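Local coordinates for protein kynurenine formamidase (Bacillus anthracis, PDB 4CO9) that hydrolyses N-formyl-L-kynurenine to L-kynurenine and formate with two zinc ions per subunit, the second step of tryptophan degradation by the kynurenine pathway, at residues L103-H116 with F136-V149. Numbering follows the deposited sequence.
Sequences LEGVERLLLRTSSH and FLSEKGIRLIGVDV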
loop_
_atom_site.group_PDB
_atom_site.type_symbol
_atom_site.label_atom_id
_atom_site.label_comp_id
_atom_site.label_asym_id
_atom_site.label_seq_id
_atom_site.Cartn_x
_atom_site.Cartn_y
_atom_site.Cartn_z
ATOM N N LEU C 103 16.606 -2.011 23.679
ATOM C CA LEU C 103 15.526 -2.424 22.750
ATOM C C LEU C 103 14.439 -3.213 23.439
ATOM O O LEU C 103 13.652 -3.885 22.770
ATOM C CB LEU C 103 16.126 -3.289 21.645
ATOM C CG LEU C 103 17.133 -2.625 20.715
ATOM C CD1 LEU C 103 17.818 -3.665 19.841
ATOM C CD2 LEU C 103 16.442 -1.584 19.854
ATOM N N GLU C 104 14.382 -3.151 24.771
ATOM C CA GLU C 104 13.353 -3.888 25.493
ATOM C C GLU C 104 11.969 -3.352 25.122
ATOM O O GLU C 104 11.762 -2.154 25.037
ATOM C CB GLU C 104 13.607 -3.860 27.017
ATOM C CG GLU C 104 14.940 -4.497 27.416
ATOM C CD GLU C 104 15.095 -5.909 26.882
ATOM O OE1 GLU C 104 14.303 -6.774 27.301
ATOM O OE2 GLU C 104 16.000 -6.157 26.040
ATOM N N GLY C 105 11.045 -4.270 24.858
ATOM C CA GLY C 105 9.664 -3.927 24.527
ATOM C C GLY C 105 9.446 -3.471 23.089
ATOM O O GLY C 105 8.312 -3.196 22.703
ATOM N N VAL C 106 10.514 -3.403 22.302
ATOM C CA VAL C 106 10.418 -3.014 20.901
ATOM C C VAL C 106 9.837 -4.164 20.066
ATOM O O VAL C 106 10.242 -5.329 20.197
ATOM C CB VAL C 106 11.797 -2.580 20.350
ATOM C CG1 VAL C 106 11.731 -2.313 18.855
ATOM C CG2 VAL C 106 12.275 -1.341 21.091
ATOM N N GLU C 107 8.878 -3.829 19.205
ATOM C CA GLU C 107 8.217 -4.810 18.322
ATOM C C GLU C 107 8.680 -4.689 16.855
ATOM O O GLU C 107 8.597 -5.648 16.087
ATOM C CB GLU C 107 6.692 -4.627 18.390
ATOM C CG GLU C 107 5.990 -4.787 19.753
ATOM C CD GLU C 107 4.621 -4.113 19.775
ATOM O OE1 GLU C 107 3.911 -4.109 18.739
ATOM O OE2 GLU C 107 4.254 -3.566 20.833
ATOM N N ARG C 108 9.123 -3.501 16.454
ATOM C CA ARG C 108 9.522 -3.226 15.069
ATOM C C ARG C 108 10.738 -2.327 15.118
ATOM O O ARG C 108 10.759 -1.390 15.898
ATOM C CB ARG C 108 8.395 -2.518 14.313
ATOM C CG ARG C 108 7.104 -3.307 14.246
ATOM C CD ARG C 108 5.898 -2.535 13.747
ATOM N NE ARG C 108 4.736 -3.392 13.964
ATOM C CZ ARG C 108 4.137 -3.573 15.137
ATOM N NH1 ARG C 108 4.522 -2.901 16.225
ATOM N NH2 ARG C 108 3.121 -4.424 15.219
ATOM N N LEU C 109 11.740 -2.610 14.291
ATOM C CA LEU C 109 12.988 -1.873 14.340
ATOM C C LEU C 109 13.432 -1.464 12.951
ATOM O O LEU C 109 13.530 -2.310 12.065
ATOM C CB LEU C 109 14.062 -2.743 15.001
ATOM C CG LEU C 109 15.445 -2.137 15.179
ATOM C CD1 LEU C 109 15.382 -0.994 16.183
ATOM C CD2 LEU C 109 16.428 -3.193 15.666
ATOM N N LEU C 110 13.647 -0.163 12.756
ATOM C CA LEU C 110 14.185 0.363 11.496
ATOM C C LEU C 110 15.621 0.788 11.696
ATOM O O LEU C 110 15.941 1.499 12.657
ATOM C CB LEU C 110 13.362 1.543 10.978
ATOM C CG LEU C 110 11.855 1.343 10.881
ATOM C CD1 LEU C 110 11.159 2.563 10.310
ATOM C CD2 LEU C 110 11.504 0.107 10.063
ATOM N N LEU C 111 16.480 0.362 10.775
ATOM C CA LEU C 111 17.907 0.623 10.823
ATOM C C LEU C 111 18.303 1.651 9.771
ATOM O O LEU C 111 18.147 1.409 8.573
ATOM C CB LEU C 111 18.681 -0.675 10.584
ATOM C CG LEU C 111 18.331 -1.888 11.435
ATOM C CD1 LEU C 111 19.237 -3.064 11.091
ATOM C CD2 LEU C 111 18.459 -1.560 12.910
ATOM N N ARG C 112 18.797 2.805 10.226
ATOM C CA ARG C 112 19.365 3.807 9.342
ATOM C C ARG C 112 20.854 3.530 9.138
ATOM O O ARG C 112 21.658 3.755 10.042
ATOM C CB ARG C 112 19.187 5.232 9.905
ATOM C CG ARG C 112 19.489 6.314 8.877
ATOM C CD ARG C 112 19.639 7.733 9.439
ATOM N NE ARG C 112 18.457 8.193 10.169
ATOM C CZ ARG C 112 18.282 8.025 11.474
ATOM N NH1 ARG C 112 19.228 7.447 12.225
ATOM N NH2 ARG C 112 17.166 8.444 12.039
ATOM N N THR C 113 21.207 2.998 7.973
ATOM C CA THR C 113 22.613 2.819 7.610
ATOM C C THR C 113 23.164 4.085 6.974
ATOM O O THR C 113 24.360 4.323 7.031
ATOM C CB THR C 113 22.835 1.652 6.620
ATOM O OG1 THR C 113 22.340 2.014 5.328
ATOM C CG2 THR C 113 22.173 0.371 7.101
ATOM N N SER C 114 22.287 4.878 6.363
ATOM C CA SER C 114 22.673 6.052 5.583
ATOM C C SER C 114 23.764 5.722 4.575
ATOM O O SER C 114 24.605 6.565 4.272
ATOM C CB SER C 114 23.130 7.196 6.498
ATOM O OG SER C 114 22.097 7.562 7.410
ATOM N N SER C 115 23.762 4.490 4.073
ATOM C CA SER C 115 24.848 4.012 3.216
ATOM C C SER C 115 24.638 4.390 1.755
ATOM O O SER C 115 25.605 4.585 1.019
ATOM C CB SER C 115 25.039 2.523 3.357
ATOM O OG SER C 115 26.042 2.069 2.464
ATOM N N HIS C 116 23.383 4.494 1.327
ATOM C CA HIS C 116 23.097 4.721 -0.083
ATOM C C HIS C 116 22.205 5.952 -0.250
ATOM O O HIS C 116 22.712 7.052 -0.481
ATOM C CB HIS C 116 22.492 3.464 -0.721
ATOM C CG HIS C 116 22.286 3.582 -2.200
ATOM N ND1 HIS C 116 23.326 3.789 -3.085
ATOM C CD2 HIS C 116 21.161 3.518 -2.949
ATOM C CE1 HIS C 116 22.845 3.858 -4.314
ATOM N NE2 HIS C 116 21.534 3.703 -4.257
ATOM N N PHE C 136 18.799 -12.949 18.367
ATOM C CA PHE C 136 18.899 -11.788 19.253
ATOM C C PHE C 136 17.629 -10.940 19.233
ATOM O O PHE C 136 17.050 -10.656 20.274
ATOM C CB PHE C 136 20.089 -10.918 18.841
ATOM C CG PHE C 136 20.254 -9.684 19.675
ATOM C CD1 PHE C 136 20.704 -9.779 20.980
ATOM C CD2 PHE C 136 19.957 -8.421 19.158
ATOM C CE1 PHE C 136 20.865 -8.644 21.762
ATOM C CE2 PHE C 136 20.116 -7.283 19.937
ATOM C CZ PHE C 136 20.576 -7.399 21.239
ATOM N N LEU C 137 17.211 -10.530 18.041
ATOM C CA LEU C 137 16.017 -9.696 17.892
ATOM C C LEU C 137 14.743 -10.436 18.282
ATOM O O LEU C 137 13.870 -9.880 18.946
ATOM C CB LEU C 137 15.893 -9.195 16.447
ATOM C CG LEU C 137 16.980 -8.226 15.985
ATOM C CD1 LEU C 137 16.771 -7.874 14.523
ATOM C CD2 LEU C 137 17.012 -6.973 16.838
ATOM N N SER C 138 14.642 -11.678 17.858
ATOM C CA SER C 138 13.478 -12.501 18.143
ATOM C C SER C 138 13.268 -12.705 19.632
ATOM O O SER C 138 12.140 -12.640 20.129
ATOM C CB SER C 138 13.630 -13.857 17.456
ATOM O OG SER C 138 12.545 -14.721 17.749
ATOM N N GLU C 139 14.363 -12.928 20.344
ATOM C CA GLU C 139 14.313 -13.052 21.798
ATOM C C GLU C 139 13.704 -11.795 22.448
ATOM O O GLU C 139 13.020 -11.885 23.462
ATOM C CB GLU C 139 15.729 -13.214 22.362
ATOM C CG GLU C 139 15.818 -13.806 23.775
ATOM C CD GLU C 139 15.669 -12.734 24.840
ATOM O OE1 GLU C 139 16.139 -11.599 24.605
ATOM O OE2 GLU C 139 15.086 -13.021 25.907
ATOM N N LYS C 140 13.969 -10.627 21.871
ATOM C CA LYS C 140 13.410 -9.370 22.390
ATOM C C LYS C 140 11.954 -9.157 22.042
ATOM O O LYS C 140 11.328 -8.260 22.596
ATOM C CB LYS C 140 14.220 -8.174 21.896
ATOM C CG LYS C 140 15.666 -8.255 22.307
ATOM C CD LYS C 140 16.276 -6.893 22.512
ATOM C CE LYS C 140 17.719 -7.037 22.950
ATOM N NZ LYS C 140 17.837 -7.700 24.277
ATOM N N GLY C 141 11.420 -9.957 21.121
ATOM C CA GLY C 141 10.030 -9.808 20.679
ATOM C C GLY C 141 9.880 -8.995 19.393
ATOM O O GLY C 141 8.782 -8.604 19.026
ATOM N N ILE C 142 10.978 -8.731 18.701
ATOM C CA ILE C 142 10.928 -7.934 17.483
ATOM C C ILE C 142 10.384 -8.785 16.339
ATOM O O ILE C 142 10.877 -9.875 16.092
ATOM C CB ILE C 142 12.309 -7.330 17.167
ATOM C CG1 ILE C 142 12.593 -6.224 18.190
ATOM C CG2 ILE C 142 12.365 -6.786 15.745
ATOM C CD1 ILE C 142 14.016 -5.764 18.255
ATOM N N ARG C 143 9.363 -8.262 15.657
ATOM C CA ARG C 143 8.652 -8.979 14.605
ATOM C C ARG C 143 8.921 -8.441 13.201
ATOM O O ARG C 143 8.558 -9.081 12.218
ATOM C CB ARG C 143 7.152 -8.921 14.857
ATOM C CG ARG C 143 6.702 -9.429 16.214
ATOM C CD ARG C 143 5.231 -9.109 16.410
ATOM N NE ARG C 143 4.381 -10.087 15.726
ATOM C CZ ARG C 143 3.103 -9.899 15.412
ATOM N NH1 ARG C 143 2.506 -8.756 15.703
ATOM N NH2 ARG C 143 2.420 -10.858 14.794
ATOM N N LEU C 144 9.530 -7.272 13.107
ATOM C CA LEU C 144 9.817 -6.667 11.815
ATOM C C LEU C 144 11.107 -5.879 11.890
ATOM O O LEU C 144 11.335 -5.120 12.827
ATOM C CB LEU C 144 8.666 -5.749 11.394
ATOM C CG LEU C 144 8.888 -4.869 10.160
ATOM C CD1 LEU C 144 8.757 -5.599 8.835
ATOM C CD2 LEU C 144 7.941 -3.687 10.167
ATOM N N ILE C 145 11.936 -6.063 10.869
ATOM C CA ILE C 145 13.159 -5.312 10.696
ATOM C C ILE C 145 13.078 -4.591 9.359
ATOM O O ILE C 145 12.669 -5.174 8.338
ATOM C CB ILE C 145 14.409 -6.225 10.802
ATOM C CG1 ILE C 145 15.686 -5.404 10.916
ATOM C CG2 ILE C 145 14.547 -7.164 9.611
ATOM C CD1 ILE C 145 15.946 -4.893 12.304
ATOM N N GLY C 146 13.441 -3.307 9.382
ATOM C CA GLY C 146 13.470 -2.492 8.177
ATOM C C GLY C 146 14.847 -1.905 7.980
ATOM O O GLY C 146 15.510 -1.559 8.962
ATOM N N VAL C 147 15.278 -1.816 6.727
ATOM C CA VAL C 147 16.554 -1.221 6.373
ATOM C C VAL C 147 16.412 -0.184 5.257
ATOM O O VAL C 147 15.517 -0.293 4.407
ATOM C CB VAL C 147 17.595 -2.291 5.964
ATOM C CG1 VAL C 147 17.930 -3.164 7.155
ATOM C CG2 VAL C 147 17.104 -3.137 4.799
ATOM N N ASP C 148 17.296 0.814 5.260
ATOM C CA ASP C 148 17.271 1.862 4.236
ATOM C C ASP C 148 18.134 1.532 3.023
ATOM O O ASP C 148 18.672 2.430 2.375
ATOM C CB ASP C 148 17.658 3.220 4.834
ATOM C CG ASP C 148 19.060 3.238 5.416
ATOM O OD1 ASP C 148 19.692 2.164 5.521
ATOM O OD2 ASP C 148 19.520 4.335 5.805
ATOM N N VAL C 149 18.248 0.242 2.717
ATOM C CA VAL C 149 18.960 -0.264 1.546
ATOM C C VAL C 149 18.127 -1.404 0.924
ATOM O O VAL C 149 17.145 -1.842 1.517
ATOM C CB VAL C 149 20.375 -0.758 1.910
ATOM C CG1 VAL C 149 21.298 0.424 2.141
ATOM C CG2 VAL C 149 20.333 -1.649 3.143
HETATM O O HOH W 1 15.094 -8.943 26.101
HETATM O O HOH W 2 11.617 -6.964 24.829
HETATM O O HOH W 3 9.060 -6.597 22.287
HETATM O O HOH W 4 21.031 4.194 2.691
#
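L109 and I145 pair in register on neighbouring parallel strands, 108-112 and 144-147, whose axes run 17° apart. The three backbone bonds of the ladder are close to linear, with N-H...O angles of 158-162°: L109 N donates to L144 O, G146 N to L109 O and L111 N to G146 O (2.8 Å). Before it, R143 N meets E107 O at 2.8 Å.

Past the strand ends, the D148 carboxylate takes over. OD1 accepts T113 N and T113 OG1 (2.7 Å) from opposite faces of its plane, while OD2 receives S114 N at 2.9 Å through its syn lone pair. Three donors thus fix the rotation of this buried group; chi1 of 61° sets CG between the backbone N and the carbonyl carbon, turned to the 113-114 loop. T113 OG1 also accepts S115 N, an ST turn.

At the other end K140 NZ forms a salt bridge with E104 OE2 (3.0 Å), meeting it nearly along the C-O axis. G141, with positive phi, ends helix 133-140 in a Schellman motif, G141 N bonding to S138 O and I142 N to L137 O.

Among apolar contacts, I145 CD1 lies 3.8 Å from L109 CD2 and also touches L111 CG. On the other face, L110 CD2 rests on G146 CA (3.8 Å), where glycine has no side chain.

Strand 108-112, helix 133-140 and strand 144-147 form a beta-alpha-beta crossover. Strand 81-86 flanks the first strand and 172-175 the second, where V147 touches the zinc ligand E175; beside L109, L137 packs on L98 of helix 95-98.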